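Local atomic coordinates of crystal protein (Bacillus thuringiensis serovar dakota, PDB entry 2ZTB), a protein that probably kills cancer cells it recognises by forming membrane pores, as expected of an aerolysin-type beta-pore-forming toxin, here in its proteolytically activated form. Residues Gly66-Val71 / Ala183-Pro188; Ser110-Ser115 / Val138-Thr143; Lys130-Gly135 / Ala179-Asp184; Ser124-Lys129 / Thr142-Ser147. All blocks are in the same frame, centred on the assembly; numbering follows the deposited sequence.

Interaction 1: Gly66-Val71 / Ala183-Pro188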
# COMPACT_ATOMS: atom_id res chain seq x y z
N GLY A 66 12.57 6.18 -1.10
CA GLY A 66 12.66 7.39 -1.90
C GLY A 66 11.27 7.89 -2.25
O GLY A 66 10.26 7.50 -1.64
N THR A 67 11.20 8.76 -3.26
CA THR A 67 9.96 9.37 -3.69
C THR A 67 9.12 8.32 -4.39
O THR A 67 9.60 7.60 -5.27
CB THR A 67 10.25 10.56 -4.62
OG1 THR A 67 11.26 11.38 -4.03
CG2 THR A 67 8.99 11.40 -4.85
N VAL A 68 7.85 8.25 -3.97
CA VAL A 68 6.84 7.37 -4.53
C VAL A 68 6.42 7.89 -5.91
O VAL A 68 6.04 9.05 -6.04
CB VAL A 68 5.59 7.30 -3.60
CG1 VAL A 68 4.51 6.38 -4.19
CG2 VAL A 68 5.99 6.83 -2.20
N GLN A 69 6.52 7.04 -6.93
CA GLN A 69 6.01 7.38 -8.26
C GLN A 69 4.76 6.58 -8.53
O GLN A 69 4.72 5.38 -8.28
CB GLN A 69 7.04 7.13 -9.36
CG GLN A 69 8.47 7.63 -9.06
CD GLN A 69 8.66 9.14 -9.22
OE1 GLN A 69 9.69 9.69 -8.81
NE2 GLN A 69 7.68 9.81 -9.82
N TYR A 70 3.73 7.25 -9.04
CA TYR A 70 2.44 6.64 -9.32
C TYR A 70 2.25 6.43 -10.82
O TYR A 70 2.69 7.24 -11.63
CB TYR A 70 1.30 7.51 -8.80
CG TYR A 70 1.30 7.74 -7.30
CD1 TYR A 70 2.13 8.72 -6.72
CD2 TYR A 70 0.47 7.00 -6.47
CE1 TYR A 70 2.13 8.93 -5.35
CE2 TYR A 70 0.46 7.20 -5.10
CZ TYR A 70 1.29 8.16 -4.55
OH TYR A 70 1.26 8.37 -3.20
N VAL A 71 1.59 5.34 -11.18
CA VAL A 71 1.24 5.05 -12.57
C VAL A 71 -0.21 4.62 -12.59
O VAL A 71 -0.57 3.64 -11.94
CB VAL A 71 2.14 3.94 -13.19
CG1 VAL A 71 1.80 3.74 -14.67
CG2 VAL A 71 3.61 4.27 -13.04
N ALA A 183 -4.16 3.06 -9.23
CA ALA A 183 -2.83 3.43 -9.65
C ALA A 183 -1.85 2.52 -8.94
O ALA A 183 -1.95 2.31 -7.73
CB ALA A 183 -2.55 4.89 -9.32
N ASP A 184 -0.90 1.98 -9.69
CA ASP A 184 0.28 1.35 -9.09
C ASP A 184 1.27 2.40 -8.64
O ASP A 184 1.35 3.49 -9.23
CB ASP A 184 0.97 0.41 -10.08
CG ASP A 184 0.14 -0.82 -10.38
OD1 ASP A 184 -0.65 -1.24 -9.50
OD2 ASP A 184 0.27 -1.37 -11.48
N PHE A 185 2.03 2.08 -7.61
CA PHE A 185 3.12 2.95 -7.20
C PHE A 185 4.38 2.15 -6.86
O PHE A 185 4.32 0.95 -6.63
CB PHE A 185 2.70 3.90 -6.06
CG PHE A 185 2.23 3.20 -4.80
CD1 PHE A 185 3.16 2.71 -3.87
CD2 PHE A 185 0.87 3.05 -4.54
CE1 PHE A 185 2.73 2.06 -2.69
CE2 PHE A 185 0.43 2.40 -3.37
CZ PHE A 185 1.36 1.90 -2.44
N SER A 186 5.52 2.82 -6.89
CA SER A 186 6.78 2.21 -6.49
C SER A 186 7.67 3.30 -5.94
O SER A 186 7.41 4.48 -6.15
CB SER A 186 7.45 1.46 -7.65
OG SER A 186 7.75 2.33 -8.72
N ALA A 187 8.69 2.89 -5.19
CA ALA A 187 9.70 3.78 -4.66
C ALA A 187 10.99 2.97 -4.50
O ALA A 187 10.93 1.79 -4.13
CB ALA A 187 9.27 4.34 -3.31
N PRO A 188 12.15 3.58 -4.81
CA PRO A 188 13.41 2.90 -4.54
C PRO A 188 13.66 2.81 -3.03
O PRO A 188 13.36 3.75 -2.28
CB PRO A 188 14.45 3.81 -5.20
CG PRO A 188 13.79 5.19 -5.21
CD PRO A 188 12.34 4.92 -5.41
O HOH W 1 5.43 2.99 -10.49
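Two long strands of the elongated antiparallel sheet, 61-90 and 168-199, pair here; such a sheet is consistent with an aerolysin-type toxin. Backbone bonds do most of the joining. Q69 N gives its hydrogen to S186 O at 2.8 Å, nearly along the C=O axis, and S186 N answers to Q69 O in the carbonyl plane. At the next hydrogen-bonded pair, V71 N binds D184 O at 2.7 Å, while the return bond from D184 N to V71 O is bent and weak. Between these hydrogen-bonded pairs Y70 faces F185 as a non-hydrogen-bonded pair. G66 N reaches P188 O at 2.8 Å, so that T67 and V68 together span a single residue, A187, and the pairing is locally irregular. On the face of the sheet bearing Y70 and F185, F185 CG sits in the crowded position between its backbone N and carbonyl carbon (chi1 60°), so the ring leads away from the neighbouring strand and CB makes the closest contacts. That CB touches V68 CG1 at 3.6 Å and makes an off-centre CH-pi contact with the Y70 ring, 4.3 Å from its centroid. V68 CG1, anti to its backbone N, also leans over a face of the Y70 ring near the rim. Farther out, I128 of strand 126-132 packs on V68, Y70 and F185, while Y70 OH bonds K129 N. D184 OD1 is held by T229 OG1. On the face bearing Q69 and S186 a water bridges the strands, 3.0 Å from S186 OG and weakly bonded to Q69 O.

Interaction 2: Ser110-Ser115 / Val138-Thr143; sequences STVTSS and VSFSTT
Strand 136-142, the second arm of a short beta hairpin, packs face to face on strand 96-116 of the long sheet in a beta-sandwich arrangement. The local strand axes pass 8.2 Å apart with their N-to-C directions at 41°, so side chains fill the interface. V138 comes first: its methyls pack against S110, with CG2 3.7 Å from S110 OG, a hydroxyl bonded in turn to N232. F140 is the central piece. Its CG is anti to the carbonyl carbon (chi1 -73°), which brings the ring tip to tip with V112. V112 CB sits over one face of the F140 ring, 3.8 Å from the ring centroid and 17° off the normal, and V112 CG1, in the crowded position between backbone N and carbonyl carbon, reaches F140 CD2 at 3.6 Å. The far end of the ring points at the backbone, S110 O lying in the ring plane 3.2 Å from F140 CZ. T142 follows, its OG1 anti to the backbone N and 3.6 Å from V112 CG1; E148 binds this hydroxyl. S114 OG, which also bonds G145 N, is linked to T142 by a water that donates to T142 OG1 at 2.8 Å and is hydrogen-bonded to S114 OG at 2.7 Å.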
# COMPACT_ATOMS: atom_id res chain seq x y z
N SER A 110 -12.02 2.70 -0.55
CA SER A 110 -10.66 3.07 -0.95
C SER A 110 -9.69 2.10 -0.31
O SER A 110 -9.68 1.97 0.91
CB SER A 110 -10.31 4.49 -0.50
OG SER A 110 -11.33 5.40 -0.85
N THR A 111 -8.88 1.43 -1.12
CA THR A 111 -7.95 0.40 -0.65
C THR A 111 -6.48 0.75 -0.97
O THR A 111 -6.17 1.14 -2.10
CB THR A 111 -8.35 -0.98 -1.21
OG1 THR A 111 -9.69 -1.28 -0.80
CG2 THR A 111 -7.40 -2.11 -0.72
N VAL A 112 -5.60 0.65 0.02
CA VAL A 112 -4.14 0.68 -0.22
C VAL A 112 -3.52 -0.71 0.07
O VAL A 112 -3.98 -1.45 0.96
CB VAL A 112 -3.43 1.83 0.56
CG1 VAL A 112 -3.39 1.55 2.07
CG2 VAL A 112 -2.02 2.12 0.01
N THR A 113 -2.50 -1.08 -0.71
CA THR A 113 -1.69 -2.28 -0.47
C THR A 113 -0.24 -1.94 -0.87
O THR A 113 0.00 -1.16 -1.80
CB THR A 113 -2.25 -3.54 -1.20
OG1 THR A 113 -1.63 -4.73 -0.70
CG2 THR A 113 -2.09 -3.45 -2.71
N SER A 114 0.72 -2.50 -0.14
CA SER A 114 2.14 -2.26 -0.43
C SER A 114 2.95 -3.44 -0.02
O SER A 114 2.49 -4.28 0.74
CB SER A 114 2.69 -0.99 0.24
OG SER A 114 2.47 -0.99 1.63
N SER A 115 4.17 -3.49 -0.54
CA SER A 115 5.11 -4.54 -0.24
C SER A 115 6.49 -4.08 -0.71
O SER A 115 6.63 -3.00 -1.31
CB SER A 115 4.70 -5.82 -0.97
OG SER A 115 4.72 -5.58 -2.37
N VAL A 138 -7.88 10.52 -2.39
CA VAL A 138 -7.70 9.43 -1.45
C VAL A 138 -6.32 9.61 -0.79
O VAL A 138 -5.33 9.87 -1.47
CB VAL A 138 -7.81 8.08 -2.22
CG1 VAL A 138 -7.31 6.93 -1.41
CG2 VAL A 138 -9.26 7.83 -2.67
N SER A 139 -6.26 9.53 0.54
CA SER A 139 -4.98 9.48 1.24
C SER A 139 -4.90 8.38 2.31
O SER A 139 -5.91 8.02 2.92
CB SER A 139 -4.61 10.82 1.84
OG SER A 139 -5.39 11.08 2.98
N PHE A 140 -3.69 7.86 2.51
CA PHE A 140 -3.42 6.80 3.47
C PHE A 140 -2.08 7.06 4.18
O PHE A 140 -1.13 7.55 3.57
CB PHE A 140 -3.34 5.44 2.77
CG PHE A 140 -4.67 4.88 2.30
CD1 PHE A 140 -5.07 5.01 0.98
CD2 PHE A 140 -5.50 4.19 3.18
CE1 PHE A 140 -6.29 4.50 0.56
CE2 PHE A 140 -6.70 3.66 2.76
CZ PHE A 140 -7.10 3.82 1.45
N SER A 141 -2.03 6.73 5.46
CA SER A 141 -0.76 6.60 6.20
C SER A 141 -0.64 5.11 6.55
O SER A 141 -1.33 4.62 7.46
CB SER A 141 -0.76 7.50 7.44
OG SER A 141 0.57 7.74 7.89
N THR A 142 0.20 4.39 5.81
CA THR A 142 0.11 2.93 5.83
C THR A 142 1.42 2.22 6.19
O THR A 142 2.51 2.65 5.80
CB THR A 142 -0.49 2.40 4.51
OG1 THR A 142 -0.93 1.05 4.68
CG2 THR A 142 0.50 2.50 3.36
N THR A 143 1.30 1.12 6.94
CA THR A 143 2.44 0.24 7.20
C THR A 143 2.77 -0.54 5.93
O THR A 143 1.92 -1.24 5.37
CB THR A 143 2.16 -0.73 8.37
OG1 THR A 143 1.84 0.01 9.55
CG2 THR A 143 3.38 -1.62 8.65
O HOH W 2 -0.06 -0.56 2.60

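Interaction 3: Lys130-Gly135 / Ala179-Asp184; sequences KVFEIG and AKESAD
The polar part of this contact is a two-pronged grip by one carboxylate on the turn of a beta hairpin. E181, buried on strand 168-199, extends beyond CG (chi2 175°) to the turn that joins strands 126-132 and 136-142. There OE2 of E181 takes the I134 N-H at 2.9 Å in a nearly straight bond (166°), and OE1 of E181 takes the G135 N-H at 2.7 Å in a more bent one. Each oxygen uses its syn lone pair, so the two adjacent amides fix the rotation of the carboxylate. Packing flanks this grip. F132 and E181 run alongside each other with opposite sense, E181 CB 3.6 Å from F132 CD2; the outer part of the ring reaches the S182 backbone, F132 CE2 3.6 Å from S182 CA. K130 CG lies over one face of the same ring, K130 CD touches A183 CB at 4.0 Å, and the ammonium goes on to N72. At the other end I134 crosses E181 obliquely and sets CD1 3.7 Å from A179 CB. Chemically, two N-H donors would stabilise a negative E181 despite its burial; any influence of E133, exposed and near a bound lutetium ion, is probably small.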
# COMPACT_ATOMS: atom_id res chain seq x y z
N LYS A 130 -3.53 9.97 -3.78
CA LYS A 130 -3.87 9.90 -5.20
C LYS A 130 -5.20 10.60 -5.47
O LYS A 130 -6.19 10.35 -4.78
CB LYS A 130 -3.90 8.44 -5.67
CG LYS A 130 -4.45 8.20 -7.07
CD LYS A 130 -3.48 8.62 -8.15
CE LYS A 130 -4.21 8.75 -9.48
NZ LYS A 130 -3.24 8.90 -10.60
N VAL A 131 -5.21 11.49 -6.46
CA VAL A 131 -6.48 12.09 -6.92
C VAL A 131 -7.05 11.31 -8.11
O VAL A 131 -6.45 11.28 -9.19
CB VAL A 131 -6.36 13.60 -7.26
CG1 VAL A 131 -7.70 14.14 -7.78
CG2 VAL A 131 -5.90 14.42 -6.04
N PHE A 132 -8.19 10.68 -7.89
CA PHE A 132 -8.87 9.93 -8.93
C PHE A 132 -9.91 10.80 -9.63
O PHE A 132 -10.61 11.59 -8.99
CB PHE A 132 -9.54 8.70 -8.32
CG PHE A 132 -8.58 7.61 -7.90
CD1 PHE A 132 -8.45 7.27 -6.55
CD2 PHE A 132 -7.82 6.92 -8.84
CE1 PHE A 132 -7.58 6.25 -6.14
CE2 PHE A 132 -6.95 5.90 -8.45
CZ PHE A 132 -6.83 5.56 -7.09
N GLU A 133 -10.00 10.66 -10.95
CA GLU A 133 -10.95 11.42 -11.76
C GLU A 133 -12.38 11.32 -11.24
O GLU A 133 -13.04 12.35 -11.00
CB GLU A 133 -10.89 10.98 -13.22
CG GLU A 133 -11.95 11.62 -14.10
CD GLU A 133 -11.87 11.16 -15.54
OE1 GLU A 133 -10.74 10.86 -16.00
OE2 GLU A 133 -12.93 11.12 -16.21
N ILE A 134 -12.85 10.09 -11.07
CA ILE A 134 -14.21 9.82 -10.62
C ILE A 134 -14.32 9.82 -9.09
O ILE A 134 -15.15 10.54 -8.52
CB ILE A 134 -14.76 8.48 -11.23
CG1 ILE A 134 -14.81 8.58 -12.77
CG2 ILE A 134 -16.14 8.11 -10.64
CD1 ILE A 134 -15.00 7.27 -13.49
N GLY A 135 -13.45 9.06 -8.43
CA GLY A 135 -13.51 8.91 -6.99
C GLY A 135 -13.02 10.07 -6.14
O GLY A 135 -13.39 10.17 -4.98
N ALA A 179 -17.17 2.47 -10.89
CA ALA A 179 -15.80 2.67 -11.35
C ALA A 179 -14.83 2.03 -10.37
O ALA A 179 -14.85 2.36 -9.17
CB ALA A 179 -15.49 4.16 -11.51
N LYS A 180 -14.02 1.11 -10.86
CA LYS A 180 -12.84 0.66 -10.13
C LYS A 180 -11.66 1.43 -10.70
O LYS A 180 -11.20 1.17 -11.83
CB LYS A 180 -12.63 -0.86 -10.23
CG LYS A 180 -11.31 -1.31 -9.57
CD LYS A 180 -10.66 -2.51 -10.30
CE LYS A 180 -9.14 -2.49 -10.07
NZ LYS A 180 -8.47 -3.81 -10.34
N GLU A 181 -11.19 2.40 -9.93
CA GLU A 181 -10.05 3.20 -10.34
C GLU A 181 -8.83 2.77 -9.53
O GLU A 181 -8.95 2.42 -8.35
CB GLU A 181 -10.32 4.68 -10.12
CG GLU A 181 -11.45 5.24 -10.99
CD GLU A 181 -11.74 6.67 -10.64
OE1 GLU A 181 -12.24 6.90 -9.52
OE2 GLU A 181 -11.45 7.57 -11.46
N SER A 182 -7.68 2.77 -10.18
CA SER A 182 -6.46 2.43 -9.46
C SER A 182 -5.19 3.00 -10.07
O SER A 182 -5.15 3.37 -11.24
CB SER A 182 -6.32 0.91 -9.28
OG SER A 182 -6.18 0.28 -10.53
N ALA A 183 -4.16 3.06 -9.23
CA ALA A 183 -2.83 3.43 -9.65
C ALA A 183 -1.85 2.52 -8.94
O ALA A 183 -1.95 2.31 -7.73
CB ALA A 183 -2.55 4.89 -9.32
N ASP A 184 -0.90 1.98 -9.69
CA ASP A 184 0.28 1.35 -9.09
C ASP A 184 1.27 2.40 -8.64
O ASP A 184 1.35 3.49 -9.23
CB ASP A 184 0.97 0.41 -10.08
CG ASP A 184 0.14 -0.82 -10.38
OD1 ASP A 184 -0.65 -1.24 -9.50
OD2 ASP A 184 0.27 -1.37 -11.48

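Interaction 4: Ser124-Lys129 / Thr142-Ser147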
# COMPACT_ATOMS: atom_id res chain seq x y z
N SER A 124 8.06 2.97 10.00
CA SER A 124 7.38 4.24 9.74
C SER A 124 6.32 4.16 8.66
O SER A 124 6.50 3.51 7.64
CB SER A 124 8.37 5.39 9.46
OG SER A 124 9.62 4.94 9.00
N LYS A 125 5.19 4.81 8.92
CA LYS A 125 4.06 4.78 8.01
C LYS A 125 4.44 5.44 6.69
O LYS A 125 5.22 6.38 6.66
CB LYS A 125 2.86 5.47 8.63
CG LYS A 125 2.43 4.91 9.98
CD LYS A 125 1.62 3.62 9.86
CE LYS A 125 1.16 3.18 11.24
NZ LYS A 125 -0.03 2.29 11.20
N LEU A 126 3.89 4.91 5.60
CA LEU A 126 4.10 5.48 4.29
C LEU A 126 2.87 6.32 3.89
O LEU A 126 1.73 5.85 3.99
CB LEU A 126 4.35 4.37 3.28
CG LEU A 126 4.49 4.73 1.80
CD1 LEU A 126 5.83 5.39 1.55
CD2 LEU A 126 4.31 3.50 0.92
N SER A 127 3.11 7.55 3.45
CA SER A 127 2.04 8.41 2.98
C SER A 127 1.75 8.16 1.50
O SER A 127 2.64 8.26 0.64
CB SER A 127 2.37 9.88 3.23
OG SER A 127 2.50 10.13 4.62
N ILE A 128 0.49 7.81 1.24
CA ILE A 128 -0.00 7.56 -0.11
C ILE A 128 -1.17 8.52 -0.38
O ILE A 128 -2.15 8.57 0.39
CB ILE A 128 -0.40 6.05 -0.33
CG1 ILE A 128 0.83 5.13 -0.25
CG2 ILE A 128 -1.14 5.84 -1.65
CD1 ILE A 128 1.94 5.44 -1.29
N LYS A 129 -1.04 9.30 -1.44
CA LYS A 129 -2.08 10.23 -1.87
C LYS A 129 -2.28 10.14 -3.37
O LYS A 129 -1.33 10.23 -4.14
CB LYS A 129 -1.70 11.66 -1.48
CG LYS A 129 -1.82 11.95 0.01
CD LYS A 129 -1.04 13.19 0.43
CE LYS A 129 -1.78 13.97 1.52
NZ LYS A 129 -3.19 14.27 1.12
N THR A 142 0.20 4.39 5.81
CA THR A 142 0.11 2.93 5.83
C THR A 142 1.42 2.22 6.19
O THR A 142 2.51 2.65 5.80
CB THR A 142 -0.49 2.40 4.51
OG1 THR A 142 -0.93 1.05 4.68
CG2 THR A 142 0.50 2.50 3.36
N THR A 143 1.30 1.12 6.94
CA THR A 143 2.44 0.24 7.20
C THR A 143 2.77 -0.54 5.93
O THR A 143 1.92 -1.24 5.37
CB THR A 143 2.16 -0.73 8.37
OG1 THR A 143 1.84 0.01 9.55
CG2 THR A 143 3.38 -1.62 8.65
N ILE A 144 4.01 -0.39 5.48
CA ILE A 144 4.50 -1.09 4.30
C ILE A 144 4.37 -2.60 4.49
O ILE A 144 4.73 -3.14 5.55
CB ILE A 144 5.95 -0.69 3.99
CG1 ILE A 144 6.02 0.84 3.79
CG2 ILE A 144 6.49 -1.44 2.78
CD1 ILE A 144 7.46 1.42 3.74
N GLY A 145 3.78 -3.27 3.49
CA GLY A 145 3.57 -4.70 3.53
C GLY A 145 2.19 -5.08 4.00
O GLY A 145 1.93 -6.25 4.24
N THR A 146 1.30 -4.09 4.14
CA THR A 146 -0.06 -4.34 4.63
C THR A 146 -1.14 -3.86 3.63
O THR A 146 -0.82 -3.25 2.60
CB THR A 146 -0.33 -3.67 6.01
OG1 THR A 146 -0.39 -2.25 5.85
CG2 THR A 146 0.78 -4.03 7.03
N SER A 147 -2.39 -4.17 3.94
CA SER A 147 -3.53 -3.67 3.17
C SER A 147 -4.53 -3.00 4.09
O SER A 147 -4.77 -3.49 5.19
CB SER A 147 -4.23 -4.81 2.39
OG SER A 147 -3.32 -5.41 1.48
O HOH W 3 5.85 0.80 7.28
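Reciprocal backbone bonds join L126 and T142 as a hydrogen-bonded antiparallel pair toward the open end of the hairpin formed by strands 126-132 and 136-142. L126 N donates to T142 O at 2.7 Å in an almost straight line (174°), and T142 N donates back to L126 O at 2.8 Å. In both bonds the donor stands above the carbonyl plane, not on a lone pair. Beyond the pair the chain leaves through a type II turn from T143 to T146, with G145 at a positive phi of 97°. T146 OG1 donates to T143 O at 2.6 Å, in the carbonyl plane on a lone pair, and reinforces the weak T146 N bond to the same oxygen. The next connection is a water, which donates to S124 O and accepts from I144 N, each at 2.8 Å. K125, bent at chi2, folds obliquely across T143, its NZ making a weak, long bond to T143 OG1. Apolar packing lies on the side facing the long sheet, where L126 CB meets I144 CG1; L226 meets both residues, while V68 touches L126 and V65 touches I144. T142 CG2, in the crowded position between its backbone N and carbonyl carbon, lies 3.6 Å from L126 O.

In the fold
Interactions 2 and 4 lie closest, with centres about 5 Å apart; interactions 3 and 4 are farthest, about 18 Å. Along the chain, the hairpin of strands 126-132 and 136-142 falls between the strands paired in interaction 1. Interaction 4 closes its open end, interaction 3 fixes its turn to strand 168-199, and interaction 2 lays its second arm on strand 96-116. Interactions 1 and 3 share A183 and D184, and the F185 ring of interaction 1 packs on I128 of the hairpin and on strand 96-116. The hairpin is thus held against the long sheet along its length. In aerolysin-type toxins such a hairpin is thought to refold into the pore, so these contacts probably belong to the soluble state before insertion.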